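Local coordinates for protein branched-chain alpha-ketoacid decarboxylase (Lactococcus lactis, PDB 2VBF) that probably decarboxylates branched-chain and aromatic alpha-keto acids to aldehydes, using thiamine diphosphate and magnesium as cofactors, at residues G401-G406 with F475-D480. Residues are numbered along the deposited sequence; the frame is centred on the assembly and turned at random.
Sequences GTSFFG and FIINND. With MG (magnesium ion), chain E; TPP (thiamine diphosphate), chain F.
The GDG...NN motif of thiamine diphosphate enzymes, which binds diphosphate and magnesium and runs from the GDG around D452 to N479 at its end, brings one of these two segments to the cofactor: the first turn of helix 402-407 and the C-terminal end of strand 473-478, a strand of the parallel sheet in the cofactor-binding domain, meet around the terminal phosphate. Their direct touch is small and buried. I477 reaches toward the helix with an extended side chain (chi2 -177°), and its CD1 ends 3.0 Å from S403 OG, a tight approach, and 3.8 Å from T402 OG1. W383 of helix 379-389 packs against both I477 and S403.

Beside this methyl-to-hydroxyl contact the cofactor does the joining. T402 grips the phosphate from the helix N-terminus: its OG1 donates to TPP O2B at 2.7 Å, while its backbone N is shared between TPP O2B and O1B. A chi1 of 65° swings OG1 round to the side of the residue's own amide, and hydroxyl and N-H both reach TPP O2B; the start of the helix probably adds favourable polarity. G401, the N-cap residue, brings its CA to 3.4 Å from TPP O1B.

From the strand side, N479 splits its amide between metal and phosphate. N479 ND2 donates to TPP O3B at 3.1 Å and more weakly to TPP O2B, whereas N479 OD1 binds magnesium. D452 and the backbone O of G481 complete the metal shell with two oxygens of the diphosphate and one water. One residue beyond N479, D480 N closes an Asx turn onto N478 OD1. The metal-bound water is hydrogen-bonded to I477 O at 2.7 Å.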
loop_
_atom_site.group_PDB
_atom_site.type_symbol
_atom_site.label_atom_id
_atom_site.label_comp_id
_atom_site.label_asym_id
_atom_site.label_seq_id
_atom_site.Cartn_x
_atom_site.Cartn_y
_atom_site.Cartn_z
ATOM N N GLY A 401 19.102 0.126 2.236
ATOM C CA GLY A 401 19.685 0.001 3.563
ATOM C C GLY A 401 21.067 -0.609 3.483
ATOM O O GLY A 401 21.685 -0.667 2.416
ATOM N N THR A 402 21.577 -1.063 4.626
ATOM C CA THR A 402 22.921 -1.648 4.644
ATOM C C THR A 402 23.030 -2.801 3.647
ATOM O O THR A 402 24.079 -2.974 3.037
ATOM C CB THR A 402 23.357 -2.094 6.061
ATOM O OG1 THR A 402 22.526 -3.159 6.538
ATOM C CG2 THR A 402 23.318 -0.912 7.026
ATOM N N SER A 403 21.957 -3.571 3.489
ATOM C CA SER A 403 21.971 -4.736 2.575
ATOM C C SER A 403 22.307 -4.354 1.125
ATOM O O SER A 403 23.224 -4.921 0.520
ATOM C CB SER A 403 20.645 -5.485 2.621
ATOM O OG SER A 403 20.413 -6.113 3.867
ATOM N N PHE A 404 21.580 -3.390 0.562
ATOM C CA PHE A 404 21.855 -2.978 -0.818
ATOM C C PHE A 404 23.271 -2.452 -0.962
ATOM O O PHE A 404 23.986 -2.859 -1.873
ATOM C CB PHE A 404 20.869 -1.920 -1.322
ATOM C CG PHE A 404 21.152 -1.476 -2.729
ATOM C CD1 PHE A 404 20.746 -2.245 -3.792
ATOM C CD2 PHE A 404 21.871 -0.317 -2.981
ATOM C CE1 PHE A 404 21.010 -1.854 -5.091
ATOM C CE2 PHE A 404 22.132 0.089 -4.274
ATOM C CZ PHE A 404 21.716 -0.690 -5.335
ATOM N N PHE A 405 23.685 -1.553 -0.078
ATOM C CA PHE A 405 25.001 -0.936 -0.231
ATOM C C PHE A 405 26.161 -1.910 -0.001
ATOM O O PHE A 405 27.180 -1.819 -0.678
ATOM C CB PHE A 405 25.096 0.339 0.596
ATOM C CG PHE A 405 24.193 1.413 0.079
ATOM C CD1 PHE A 405 24.460 2.019 -1.146
ATOM C CD2 PHE A 405 23.048 1.773 0.766
ATOM C CE1 PHE A 405 23.610 2.998 -1.662
ATOM C CE2 PHE A 405 22.198 2.756 0.263
ATOM C CZ PHE A 405 22.476 3.362 -0.958
ATOM N N GLY A 406 25.964 -2.880 0.886
ATOM C CA GLY A 406 26.920 -3.970 1.057
ATOM C C GLY A 406 26.941 -4.975 -0.082
ATOM O O GLY A 406 28.011 -5.305 -0.619
ATOM N N PHE A 475 17.971 -13.745 4.760
ATOM C CA PHE A 475 18.765 -13.143 5.836
ATOM C C PHE A 475 18.105 -11.844 6.275
ATOM O O PHE A 475 17.970 -10.921 5.471
ATOM C CB PHE A 475 20.187 -12.837 5.380
ATOM C CG PHE A 475 20.989 -14.048 5.027
ATOM C CD1 PHE A 475 21.652 -14.768 6.016
ATOM C CD2 PHE A 475 21.087 -14.464 3.714
ATOM C CE1 PHE A 475 22.402 -15.883 5.690
ATOM C CE2 PHE A 475 21.828 -15.587 3.375
ATOM C CZ PHE A 475 22.491 -16.296 4.362
ATOM N N ILE A 476 17.709 -11.778 7.542
ATOM C CA ILE A 476 17.078 -10.577 8.117
ATOM C C ILE A 476 18.133 -9.864 8.964
ATOM O O ILE A 476 18.634 -10.432 9.947
ATOM C CB ILE A 476 15.837 -10.913 8.991
ATOM C CG1 ILE A 476 14.783 -11.703 8.198
ATOM C CG2 ILE A 476 15.223 -9.626 9.567
ATOM C CD1 ILE A 476 15.054 -13.178 8.051
ATOM N N ILE A 477 18.479 -8.630 8.589
ATOM C CA ILE A 477 19.490 -7.878 9.325
ATOM C C ILE A 477 18.848 -7.120 10.487
ATOM O O ILE A 477 18.296 -6.049 10.324
ATOM C CB ILE A 477 20.306 -6.937 8.435
ATOM C CG1 ILE A 477 20.974 -7.740 7.309
ATOM C CG2 ILE A 477 21.331 -6.195 9.266
ATOM C CD1 ILE A 477 21.866 -6.932 6.404
ATOM N N ASN A 478 18.932 -7.713 11.672
ATOM C CA ASN A 478 18.416 -7.075 12.859
ATOM C C ASN A 478 19.513 -6.190 13.444
ATOM O O ASN A 478 20.413 -6.681 14.142
ATOM C CB ASN A 478 17.944 -8.123 13.866
ATOM C CG ASN A 478 17.494 -7.504 15.175
ATOM O OD1 ASN A 478 17.631 -6.294 15.385
ATOM N ND2 ASN A 478 16.969 -8.328 16.065
ATOM N N ASN A 479 19.441 -4.895 13.148
ATOM C CA ASN A 479 20.334 -3.898 13.744
ATOM C C ASN A 479 19.548 -2.854 14.555
ATOM O O ASN A 479 19.982 -1.710 14.699
ATOM C CB ASN A 479 21.258 -3.252 12.711
ATOM C CG ASN A 479 20.504 -2.701 11.544
ATOM O OD1 ASN A 479 19.296 -2.521 11.633
ATOM N ND2 ASN A 479 21.185 -2.468 10.441
ATOM N N ASP A 480 18.406 -3.278 15.084
ATOM C CA ASP A 480 17.622 -2.469 16.006
ATOM C C ASP A 480 17.213 -1.127 15.380
ATOM O O ASP A 480 17.360 -0.070 16.007
ATOM C CB ASP A 480 18.427 -2.259 17.299
ATOM C CG ASP A 480 17.589 -1.716 18.448
ATOM O OD1 ASP A 480 16.345 -1.931 18.469
ATOM O OD2 ASP A 480 18.198 -1.067 19.324
HETATM MG MG MG E . 17.740 -2.104 10.226
HETATM N "N1'" TPP F . 9.261 4.232 3.015
HETATM C "C2'" TPP F . 9.358 3.544 1.834
HETATM C CM2 TPP F . 8.143 2.840 1.298
HETATM N "N3'" TPP F . 10.556 3.526 1.163
HETATM C "C4'" TPP F . 11.657 4.192 1.658
HETATM N "N4'" TPP F . 12.775 4.160 0.972
HETATM C "C5'" TPP F . 11.574 4.875 2.876
HETATM C "C6'" TPP F . 10.363 4.895 3.555
HETATM C "C7'" TPP F . 12.771 5.586 3.466
HETATM N N3 TPP F . 13.815 4.658 3.890
HETATM C C2 TPP F . 14.936 4.293 3.167
HETATM S S1 TPP F . 15.939 3.247 3.885
HETATM C C5 TPP F . 14.990 3.246 5.200
HETATM C C4 TPP F . 13.855 4.053 5.106
HETATM C CM4 TPP F . 12.822 4.228 6.186
HETATM C C6 TPP F . 15.426 2.408 6.385
HETATM C C7 TPP F . 15.562 0.920 6.096
HETATM O O7 TPP F . 15.942 0.321 7.311
HETATM P PA TPP F . 16.353 -1.217 7.401
HETATM O O1A TPP F . 15.498 -2.069 6.489
HETATM O O2A TPP F . 16.238 -1.639 8.854
HETATM O O3A TPP F . 17.853 -1.217 6.798
HETATM P PB TPP F . 19.251 -0.993 7.594
HETATM O O1B TPP F . 19.892 0.213 6.968
HETATM O O2B TPP F . 20.071 -2.218 7.305
HETATM O O3B TPP F . 19.002 -0.827 9.067
HETATM O O HOH W 1 18.501 -3.678 9.032
#